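PDB 2PNW: membrane-bound lytic murein transglycosylase from Agrobacterium tumefaciens, which probably cleaves the glycosidic bonds of the bacterial cell-wall peptidoglycan, as lytic transglycosylases of the MltA family do. Local coordinates for residues A33-L36 with S37-N41; R160-E164 with G165-G169; K230-M234 with Q235-Q239; P305-T308 with H309-D312. All blocks are in the same frame, centred on the assembly; numbering follows the deposited sequence.

Interaction 1 of 4, residues A33-L36 with S37-N41; sequences ATIL and SHLRN
Leu36 turns its CG away from its own backbone N (chi1 -175°) while Arg40, one helical turn on, holds CG beside its N (chi1 -74°) and runs extended to NE, which brings the arginine back over the leucine. The two side chains slant across one another: Leu36 CD2 lies over one face of the guanidinium, offset toward its rim and 3.6 Å from Arg40 CZ, while CD1 and CG of Leu36 meet NE. Leucine covers that face of the guanidinium, while Arg40 NH2 makes salt bridges to Glu62 and Glu65. The aliphatic part of the arginine passes close to the backbone, with Arg40 CG 3.3 Å from Leu36 O. That same carbonyl accepts Arg40 N at 3.0 Å, the last of four successive i to i+4 bonds that begin with Ser37 N on Ala33 O. A second i to i+4 pair lies on another side of the helix, where Ile35 and Leu39 run side by side in the same direction and touch through Ile35 CG2 and Leu39 CD1 at 3.9 Å. Both acids that hold Arg40 belong to helix 54-66, which also packs on Leu36 and, through Leu61 and Val58, on Ile35 and Leu39; Tyr45, from the loop between the two helices, touches the Ile35-Leu39 pair as well.

Interaction 2 of 4, residues R160-E164 with G165-G169; sequences RAIDE and GCLRG
Cys166 and Gly165 fold back on the last turn of helix 159-163 with two backbone bonds. Cys166 N reaches Ala161 O at 3.2 Å, and Gly165 N reaches Ile162 O at 2.9 Å. The thiol follows the same course: with chi1 at 67°, SG sits between the cysteine's own N and carbonyl carbon, turned back on the helix, where it lies 3.9 Å from Ile162 CG1 and somewhat farther from the methyl of Ala161. The other branch of the isoleucine, CG2, meets Leu167 CD1 at 3.9 Å, the two side chains crossing at a slant. This is a Schellman motif: Gly165 leaves the helix with phi 113°, backbone angles that bring the position of a CB against Glu164 O and so call for glycine. A type I beta turn follows directly, from Gly165 to Arg168, closed by Arg168 N on Gly165 O. A water joins the two pieces, donating to Ile162 O at 2.7 Å and accepting from Leu167 N at 2.9 Å, so Ile162 O serves both a backbone N-H and the water. Farther out, Arg160 NE and Glu164 OE2, one turn apart, form a salt bridge of 2.8 Å; OE2 lies near the guanidinium plane, whereas NE meets it from above the carboxylate plane. Tyr121 and Phe260, from strands 118-121 and 259-263, pack against Ile162 and Leu167, and Asp163 OD2 accepts from Trp253 NE1.

Interaction 3 of 4, residues K230-M234 with Q235-Q239; sequences KTISM and QTIRQ
Ser233 and Thr236 bond reciprocally as a capping box at the start of helix 234-243. Thr236 N donates to Ser233 OG at 3.2 Å, and Ser233 N donates to Thr236 OG1 at 3.1 Å, so each side-chain oxygen serves the other residue's backbone. Both hydroxyls are put there by chi1 near +60°, which places each oxygen between its own N and carbonyl carbon. Helical bonding starts in the same turn: Ile237 N bonds Ser233 O, and Arg238 N bonds Met234 O at 2.9 Å. A water links Thr236 OG1 to Thr231 OG1, at 3.0 and 2.8 Å, and so ties the incoming loop to the cap. In one of the two conformers of Met234, its side chain runs beside that of Arg238 in the same direction. The sulfur then lies at the guanidinium edge, in its plane, and may take a weak bond from Arg238 NE to Met234 SD (3.4 Å). Arg238 NH1 also makes a salt bridge to Asp182, and the arginine a cation-pi contact with Phe185. On the apolar side, Ile232 CG1 rests on Ile237 CG1 at 3.9 Å, the two side chains slanting across each other. Helix 180-189 lies against Met234 and Ile237 through Phe185, while Leu222 and Ile217 of helix 217-223 pack on Ile232 and Ile237. Toward helix 343-350, Gln235 NE2 bonds Glu347 O.

Interaction 4 of 4, residues P305-T308 with H309-D312; sequences PTLT and HLDD
His309, first of the 309-312 segment, meets Leu307 through its imidazole: Leu307 CD1 approaches CE1 at 3.6 Å and ND1 almost as closely, the leucine slanting past the ring. The histidine's chi1 of 75° folds the ring back toward the preceding residues, where a water lying in the ring plane at its edge joins His309 ND1 (3.0 Å) to Thr308 N (3.1 Å). Across the ring, NE2 bonds the backbone oxygen of Leu348. Leu310 follows, its CD1 touching Leu307 CD2 at 4.1 Å; the two methyls of Leu307 are thus shared between the histidine and the second leucine. Leu310 N also gives a weak bond to a second water. Asp311 donates through its N to Thr308 O at 3.2 Å. Its carboxylate receives that second water on OD1 at 2.7 Å. The same water donates to Leu307 O at 2.7 Å and so bridges the residue before the turn to the turn's last residue. OD1 also forms a salt bridge with Arg318 of strand 316-324, a second partner for the same oxygen. Phe316 of that strand packs against Leu307, Leu310 and Asp311, and shares backbone bonding with Leu307. Thr308 to Asp311 is a type I beta turn, closed by the Asp311 N bond, here part of the connection between antiparallel strands 299-304 and 316-324 in the 3D domain, a family of the double-psi beta-barrel clan.

All four contacts are local and lie in series along the chain; none nests in or crosses another. Interaction 1 comes first, on the C-terminal part of helix 28-39, and joins that helix to helix 54-66. Interaction 2 then ends helix 159-163 and turns the chain toward strand 173-177, while interaction 3 starts helix 234-243; both belong to the MltA-specific insert, with nearest atoms about 14 Å apart. Interaction 4 turns the chain between strands 299-304 and 316-324 of the 3D domain. Interactions 3 and 4 have their centres about 19 Å apart and both reach the 343-352 region, their side chains touching Thr351 from the two family regions.

Interaction 1 of 4, residues A33-L36 with S37-N41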
loop_
_atom_site.group_PDB
_atom_site.type_symbol
_atom_site.label_atom_id
_atom_site.label_comp_id
_atom_site.label_asym_id
_atom_site.label_seq_id
_atom_site.Cartn_x
_atom_site.Cartn_y
_atom_site.Cartn_z
ATOM N N ALA A 33 0.340 -2.966 19.008
ATOM C CA ALA A 33 1.542 -2.643 19.811
ATOM C C ALA A 33 2.655 -1.947 18.991
ATOM O O ALA A 33 3.347 -1.037 19.490
ATOM C CB ALA A 33 2.079 -3.918 20.520
ATOM N N THR A 34 2.838 -2.347 17.728
ATOM C CA THR A 34 3.864 -1.697 16.916
ATOM C C THR A 34 3.446 -0.252 16.596
ATOM O O THR A 34 4.304 0.637 16.545
ATOM C CB THR A 34 4.208 -2.447 15.570
ATOM O OG1 THR A 34 3.064 -2.476 14.714
ATOM C CG2 THR A 34 4.636 -3.874 15.840
ATOM N N ILE A 35 2.151 -0.041 16.356
ATOM C CA ILE A 35 1.632 1.320 16.082
ATOM C C ILE A 35 1.832 2.197 17.320
ATOM O O ILE A 35 2.285 3.342 17.208
ATOM C CB ILE A 35 0.149 1.295 15.713
ATOM C CG1 ILE A 35 -0.056 0.472 14.422
ATOM C CG2 ILE A 35 -0.354 2.735 15.414
ATOM C CD1 ILE A 35 -1.542 0.049 14.277
ATOM N N LEU A 36 1.520 1.640 18.494
ATOM C CA LEU A 36 1.658 2.433 19.734
ATOM C C LEU A 36 3.120 2.815 19.987
ATOM O O LEU A 36 3.422 3.971 20.303
ATOM C CB LEU A 36 1.057 1.704 20.940
ATOM C CG LEU A 36 1.018 2.471 22.290
ATOM C CD1 LEU A 36 0.351 3.868 22.194
ATOM C CD2 LEU A 36 0.308 1.639 23.343
ATOM N N SER A 37 4.021 1.848 19.844
ATOM C CA SER A 37 5.457 2.106 19.950
ATOM C C SER A 37 5.896 3.186 18.973
ATOM O O SER A 37 6.665 4.092 19.329
ATOM C CB SER A 37 6.242 0.791 19.721
ATOM O OG SER A 37 7.638 0.997 19.870
ATOM N N HIS A 38 5.431 3.095 17.726
ATOM C CA HIS A 38 5.777 4.102 16.738
ATOM C C HIS A 38 5.260 5.488 17.174
ATOM O O HIS A 38 6.003 6.483 17.114
ATOM C CB HIS A 38 5.215 3.739 15.358
ATOM C CG HIS A 38 5.390 4.824 14.344
ATOM N ND1 HIS A 38 6.623 5.150 13.814
ATOM C CD2 HIS A 38 4.497 5.668 13.775
ATOM C CE1 HIS A 38 6.482 6.163 12.972
ATOM N NE2 HIS A 38 5.204 6.497 12.934
ATOM N N LEU A 39 3.997 5.569 17.588
ATOM C CA LEU A 39 3.411 6.893 17.902
ATOM C C LEU A 39 4.006 7.508 19.166
ATOM O O LEU A 39 3.903 8.727 19.373
ATOM C CB LEU A 39 1.895 6.808 18.000
ATOM C CG LEU A 39 1.201 6.496 16.667
ATOM C CD1 LEU A 39 -0.272 6.377 16.887
ATOM C CD2 LEU A 39 1.486 7.607 15.608
ATOM N N ARG A 40 4.632 6.670 19.996
ATOM C CA ARG A 40 5.336 7.172 21.195
ATOM C C ARG A 40 6.738 7.676 20.881
ATOM O O ARG A 40 7.416 8.213 21.771
ATOM C CB ARG A 40 5.414 6.080 22.252
ATOM C CG ARG A 40 4.064 5.841 22.936
ATOM C CD ARG A 40 4.143 4.625 23.855
ATOM N NE ARG A 40 2.970 4.528 24.723
ATOM C CZ ARG A 40 2.635 3.442 25.422
ATOM N NH1 ARG A 40 3.370 2.326 25.343
ATOM N NH2 ARG A 40 1.548 3.465 26.188
ATOM N N ASN A 41 7.174 7.517 19.633
ATOM C CA ASN A 41 8.559 7.926 19.299
ATOM C C ASN A 41 8.679 8.440 17.873
ATOM O O ASN A 41 9.782 8.445 17.270
ATOM C CB ASN A 41 9.573 6.797 19.584
ATOM C CG ASN A 41 11.039 7.297 19.705
ATOM O OD1 ASN A 41 11.317 8.459 20.039
ATOM N ND2 ASN A 41 11.978 6.395 19.448
#

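Interaction 2 of 4, residues R160-E164 with G165-G169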
loop_
_atom_site.group_PDB
_atom_site.type_symbol
_atom_site.label_atom_id
_atom_site.label_comp_id
_atom_site.label_asym_id
_atom_site.label_seq_id
_atom_site.Cartn_x
_atom_site.Cartn_y
_atom_site.Cartn_z
ATOM N N ARG A 160 10.762 7.257 -17.871
ATOM C CA ARG A 160 11.502 7.030 -19.134
ATOM C C ARG A 160 12.936 7.549 -19.050
ATOM O O ARG A 160 13.898 6.841 -19.429
ATOM C CB ARG A 160 10.790 7.694 -20.322
ATOM C CG ARG A 160 11.593 7.563 -21.625
ATOM C CD ARG A 160 10.764 8.046 -22.812
ATOM N NE ARG A 160 11.557 7.928 -24.041
ATOM C CZ ARG A 160 11.046 7.926 -25.274
ATOM N NH1 ARG A 160 9.730 8.043 -25.457
ATOM N NH2 ARG A 160 11.859 7.823 -26.326
ATOM N N ALA A 161 13.091 8.791 -18.579
ATOM C CA ALA A 161 14.413 9.416 -18.533
ATOM C C ALA A 161 15.350 8.627 -17.597
ATOM O O ALA A 161 16.544 8.466 -17.859
ATOM C CB ALA A 161 14.303 10.859 -18.096
ATOM N N ILE A 162 14.785 8.117 -16.516
ATOM C CA ILE A 162 15.576 7.316 -15.550
ATOM C C ILE A 162 15.963 5.958 -16.171
ATOM O O ILE A 162 17.150 5.571 -16.161
ATOM C CB ILE A 162 14.846 7.183 -14.209
ATOM C CG1 ILE A 162 14.615 8.606 -13.616
ATOM C CG2 ILE A 162 15.645 6.271 -13.237
ATOM C CD1 ILE A 162 13.443 8.612 -12.589
ATOM N N ASP A 163 14.991 5.280 -16.776
ATOM C CA ASP A 163 15.248 4.025 -17.496
ATOM C C ASP A 163 16.274 4.198 -18.623
ATOM O O ASP A 163 17.019 3.258 -18.920
ATOM C CB ASP A 163 13.966 3.426 -18.092
ATOM C CG ASP A 163 13.075 2.772 -17.052
ATOM O OD1 ASP A 163 13.498 2.635 -15.873
ATOM O OD2 ASP A 163 11.956 2.323 -17.415
ATOM N N GLU A 164 16.317 5.380 -19.236
ATOM C CA GLU A 164 17.266 5.671 -20.334
ATOM C C GLU A 164 18.649 6.100 -19.825
ATOM O O GLU A 164 19.579 6.340 -20.622
ATOM C CB GLU A 164 16.697 6.738 -21.280
ATOM C CG GLU A 164 15.493 6.281 -22.098
ATOM C CD GLU A 164 14.905 7.426 -22.946
ATOM O OE1 GLU A 164 15.040 8.629 -22.580
ATOM O OE2 GLU A 164 14.272 7.106 -23.955
ATOM N N GLY A 165 18.797 6.206 -18.498
ATOM C CA GLY A 165 20.135 6.315 -17.889
ATOM C C GLY A 165 20.552 7.606 -17.187
ATOM O O GLY A 165 21.743 7.798 -16.907
ATOM N N CYS A 166 19.618 8.479 -16.835
ATOM C CA CYS A 166 20.070 9.797 -16.330
ATOM C C CYS A 166 20.708 9.751 -14.928
ATOM O O CYS A 166 21.307 10.751 -14.487
ATOM C CB CYS A 166 18.954 10.846 -16.393
ATOM S SG CYS A 166 17.573 10.537 -15.275
ATOM N N LEU A 167 20.572 8.627 -14.229
ATOM C CA LEU A 167 21.136 8.471 -12.862
ATOM C C LEU A 167 22.384 7.576 -12.789
ATOM O O LEU A 167 22.890 7.282 -11.698
ATOM C CB LEU A 167 20.072 7.927 -11.902
ATOM C CG LEU A 167 18.811 8.788 -11.679
ATOM C CD1 LEU A 167 17.868 8.098 -10.653
ATOM C CD2 LEU A 167 19.148 10.206 -11.228
ATOM N N ARG A 168 22.858 7.110 -13.942
ATOM C CA ARG A 168 23.994 6.174 -13.992
ATOM C C ARG A 168 25.299 6.773 -13.481
ATOM O O ARG A 168 25.542 7.968 -13.637
ATOM C CB ARG A 168 24.257 5.713 -15.437
ATOM C CG ARG A 168 23.191 4.827 -16.042
ATOM C CD ARG A 168 23.642 4.403 -17.442
ATOM N NE ARG A 168 24.619 3.303 -17.367
ATOM C CZ ARG A 168 25.577 3.058 -18.264
ATOM N NH1 ARG A 168 25.735 3.842 -19.333
ATOM N NH2 ARG A 168 26.392 2.024 -18.088
ATOM N N GLY A 169 26.141 5.923 -12.907
ATOM C CA GLY A 169 27.509 6.309 -12.569
ATOM C C GLY A 169 27.620 7.151 -11.311
ATOM O O GLY A 169 28.615 7.853 -11.108
HETATM O O HOH W 1 19.408 6.035 -14.841
#

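Interaction 3 of 4, residues K230-M234 with Q235-Q239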
loop_
_atom_site.group_PDB
_atom_site.type_symbol
_atom_site.label_atom_id
_atom_site.label_comp_id
_atom_site.label_asym_id
_atom_site.label_seq_id
_atom_site.Cartn_x
_atom_site.Cartn_y
_atom_site.Cartn_z
ATOM N N LYS A 230 -13.428 -8.256 -18.525
ATOM C CA LYS A 230 -13.988 -9.357 -17.732
ATOM C C LYS A 230 -12.926 -10.249 -17.086
ATOM O O LYS A 230 -13.197 -10.928 -16.086
ATOM C CB LYS A 230 -14.959 -10.189 -18.570
ATOM C CG LYS A 230 -16.315 -9.500 -18.781
ATOM C CD LYS A 230 -17.312 -10.440 -19.460
ATOM C CE LYS A 230 -18.755 -10.046 -19.167
ATOM N NZ LYS A 230 -19.270 -8.956 -20.060
ATOM N N THR A 231 -11.717 -10.240 -17.637
ATOM C CA THR A 231 -10.681 -11.146 -17.149
ATOM C C THR A 231 -9.431 -10.446 -16.647
ATOM O O THR A 231 -8.518 -11.118 -16.154
ATOM C CB THR A 231 -10.223 -12.139 -18.238
ATOM O OG1 THR A 231 -9.751 -11.407 -19.371
ATOM C CG2 THR A 231 -11.369 -13.063 -18.656
ATOM N N ILE A 232 -9.356 -9.120 -16.790
ATOM C CA ILE A 232 -8.087 -8.447 -16.481
ATOM C C ILE A 232 -7.646 -8.769 -15.054
ATOM O O ILE A 232 -8.471 -8.801 -14.133
ATOM C CB ILE A 232 -8.112 -6.909 -16.770
ATOM C CG1 ILE A 232 -6.711 -6.316 -16.593
ATOM C CG2 ILE A 232 -9.176 -6.185 -15.921
ATOM C CD1 ILE A 232 -6.525 -4.981 -17.234
ATOM N N SER A 233 -6.352 -9.056 -14.900
ATOM C CA SER A 233 -5.719 -9.330 -13.603
ATOM C C SER A 233 -4.235 -9.029 -13.737
ATOM O O SER A 233 -3.750 -8.846 -14.862
ATOM C CB SER A 233 -5.871 -10.814 -13.266
ATOM O OG SER A 233 -5.270 -11.604 -14.286
ATOM N N MET A 234 -3.485 -9.000 -12.621
ATOM C CA MET A 234 -2.024 -8.882 -12.713
ATOM C C MET A 234 -1.473 -9.913 -13.701
ATOM O O MET A 234 -0.579 -9.617 -14.512
ATOM C CB MET A 234 -1.347 -9.061 -11.340
ATOM C CG MET A 234 0.160 -9.250 -11.446
ATOM S SD MET A 234 1.135 -9.326 -9.907
ATOM C CE MET A 234 1.454 -11.053 -9.666
ATOM N N GLN A 235 -2.002 -11.134 -13.623
ATOM C CA GLN A 235 -1.529 -12.246 -14.463
ATOM C C GLN A 235 -1.727 -11.976 -15.966
ATOM O O GLN A 235 -0.812 -12.196 -16.758
ATOM C CB GLN A 235 -2.230 -13.564 -14.064
ATOM C CG GLN A 235 -1.758 -14.165 -12.740
ATOM C CD GLN A 235 -2.574 -13.715 -11.518
ATOM O OE1 GLN A 235 -3.203 -12.652 -11.520
ATOM N NE2 GLN A 235 -2.561 -14.543 -10.465
ATOM N N THR A 236 -2.897 -11.487 -16.364
ATOM C CA THR A 236 -3.119 -11.234 -17.799
ATOM C C THR A 236 -2.333 -10.025 -18.315
ATOM O O THR A 236 -1.926 -9.986 -19.478
ATOM C CB THR A 236 -4.602 -11.100 -18.169
ATOM O OG1 THR A 236 -5.160 -9.909 -17.585
ATOM C CG2 THR A 236 -5.387 -12.314 -17.659
ATOM N N ILE A 237 -2.123 -9.040 -17.440
ATOM C CA ILE A 237 -1.287 -7.892 -17.781
ATOM C C ILE A 237 0.159 -8.348 -18.015
ATOM O O ILE A 237 0.784 -8.004 -19.020
ATOM C CB ILE A 237 -1.356 -6.787 -16.684
ATOM C CG1 ILE A 237 -2.765 -6.148 -16.625
ATOM C CG2 ILE A 237 -0.304 -5.686 -16.957
ATOM C CD1 ILE A 237 -2.993 -5.258 -15.337
ATOM N N ARG A 238 0.683 -9.157 -17.094
ATOM C CA ARG A 238 2.036 -9.688 -17.242
ATOM C C ARG A 238 2.152 -10.571 -18.509
ATOM O O ARG A 238 3.151 -10.509 -19.222
ATOM C CB ARG A 238 2.400 -10.507 -16.020
ATOM C CG ARG A 238 2.778 -9.681 -14.769
ATOM C CD ARG A 238 3.061 -10.684 -13.628
ATOM N NE ARG A 238 3.402 -10.073 -12.329
ATOM C CZ ARG A 238 4.627 -9.705 -11.959
ATOM N NH1 ARG A 238 5.645 -9.824 -12.794
ATOM N NH2 ARG A 238 4.840 -9.232 -10.732
ATOM N N GLN A 239 1.125 -11.367 -18.788
ATOM C CA GLN A 239 1.138 -12.201 -20.026
ATOM C C GLN A 239 1.216 -11.306 -21.266
ATOM O O GLN A 239 1.991 -11.579 -22.195
ATOM C CB GLN A 239 -0.112 -13.098 -20.103
ATOM C CG GLN A 239 -0.069 -14.149 -21.265
ATOM C CD GLN A 239 1.120 -15.082 -21.151
ATOM O OE1 GLN A 239 1.265 -15.799 -20.160
ATOM N NE2 GLN A 239 1.981 -15.071 -22.155
HETATM O O HOH W 2 -7.466 -9.722 -19.543
#

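Interaction 4 of 4, residues P305-T308 with H309-D312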
loop_
_atom_site.group_PDB
_atom_site.type_symbol
_atom_site.label_atom_id
_atom_site.label_comp_id
_atom_site.label_asym_id
_atom_site.label_seq_id
_atom_site.Cartn_x
_atom_site.Cartn_y
_atom_site.Cartn_z
ATOM N N PRO A 305 -18.205 -10.794 0.104
ATOM C CA PRO A 305 -18.694 -12.166 -0.011
ATOM C C PRO A 305 -18.351 -12.855 -1.345
ATOM O O PRO A 305 -18.192 -14.073 -1.361
ATOM C CB PRO A 305 -20.210 -12.014 0.197
ATOM C CG PRO A 305 -20.518 -10.636 -0.210
ATOM C CD PRO A 305 -19.317 -9.826 0.215
ATOM N N THR A 306 -18.203 -12.102 -2.429
ATOM C CA THR A 306 -17.755 -12.695 -3.712
ATOM C C THR A 306 -16.263 -13.073 -3.722
ATOM O O THR A 306 -15.792 -13.762 -4.636
ATOM C CB THR A 306 -18.067 -11.797 -4.941
ATOM O OG1 THR A 306 -17.331 -10.566 -4.866
ATOM C CG2 THR A 306 -19.554 -11.505 -5.055
ATOM N N LEU A 307 -15.521 -12.620 -2.708
ATOM C CA LEU A 307 -14.090 -12.919 -2.613
ATOM C C LEU A 307 -13.881 -14.144 -1.739
ATOM O O LEU A 307 -14.013 -14.075 -0.507
ATOM C CB LEU A 307 -13.339 -11.715 -2.042
ATOM C CG LEU A 307 -11.830 -11.809 -1.792
ATOM C CD1 LEU A 307 -11.054 -12.107 -3.068
ATOM C CD2 LEU A 307 -11.369 -10.480 -1.164
ATOM N N THR A 308 -13.540 -15.262 -2.380
ATOM C CA THR A 308 -13.507 -16.557 -1.711
ATOM C C THR A 308 -12.138 -17.209 -1.683
ATOM O O THR A 308 -11.893 -18.075 -0.852
ATOM C CB THR A 308 -14.519 -17.537 -2.349
ATOM O OG1 THR A 308 -14.226 -17.682 -3.749
ATOM C CG2 THR A 308 -15.930 -16.999 -2.198
ATOM N N HIS A 309 -11.231 -16.781 -2.563
ATOM C CA HIS A 309 -9.957 -17.477 -2.711
ATOM C C HIS A 309 -8.890 -17.112 -1.677
ATOM O O HIS A 309 -7.803 -17.694 -1.683
ATOM C CB HIS A 309 -9.429 -17.396 -4.156
ATOM C CG HIS A 309 -8.856 -16.065 -4.535
ATOM N ND1 HIS A 309 -9.636 -15.016 -4.961
ATOM C CD2 HIS A 309 -7.575 -15.632 -4.600
ATOM C CE1 HIS A 309 -8.866 -13.981 -5.252
ATOM N NE2 HIS A 309 -7.608 -14.332 -5.048
ATOM N N LEU A 310 -9.213 -16.177 -0.778
ATOM C CA LEU A 310 -8.344 -15.892 0.375
ATOM C C LEU A 310 -8.832 -16.601 1.649
ATOM O O LEU A 310 -8.241 -16.447 2.716
ATOM C CB LEU A 310 -8.217 -14.377 0.626
ATOM C CG LEU A 310 -7.874 -13.488 -0.571
ATOM C CD1 LEU A 310 -7.728 -12.033 -0.146
ATOM C CD2 LEU A 310 -6.599 -13.985 -1.248
ATOM N N ASP A 311 -9.918 -17.364 1.537
ATOM C CA ASP A 311 -10.496 -18.044 2.696
ATOM C C ASP A 311 -10.878 -19.479 2.344
ATOM O O ASP A 311 -11.847 -20.019 2.899
ATOM C CB ASP A 311 -11.734 -17.295 3.208
ATOM C CG ASP A 311 -11.393 -15.983 3.903
ATOM O OD1 ASP A 311 -11.259 -14.951 3.211
ATOM O OD2 ASP A 311 -11.302 -15.982 5.148
ATOM N N ASP A 312 -10.127 -20.080 1.414
ATOM C CA ASP A 312 -10.347 -21.471 0.967
ATOM C C ASP A 312 -11.826 -21.733 0.621
ATOM O O ASP A 312 -12.436 -22.685 1.120
ATOM C CB ASP A 312 -9.810 -22.455 2.026
ATOM C CG ASP A 312 -9.809 -23.921 1.560
ATOM O OD1 ASP A 312 -9.881 -24.196 0.335
ATOM O OD2 ASP A 312 -9.725 -24.808 2.447
HETATM O O HOH W 3 -11.667 -14.984 0.530
HETATM O O HOH W 4 -12.630 -15.142 -5.319
#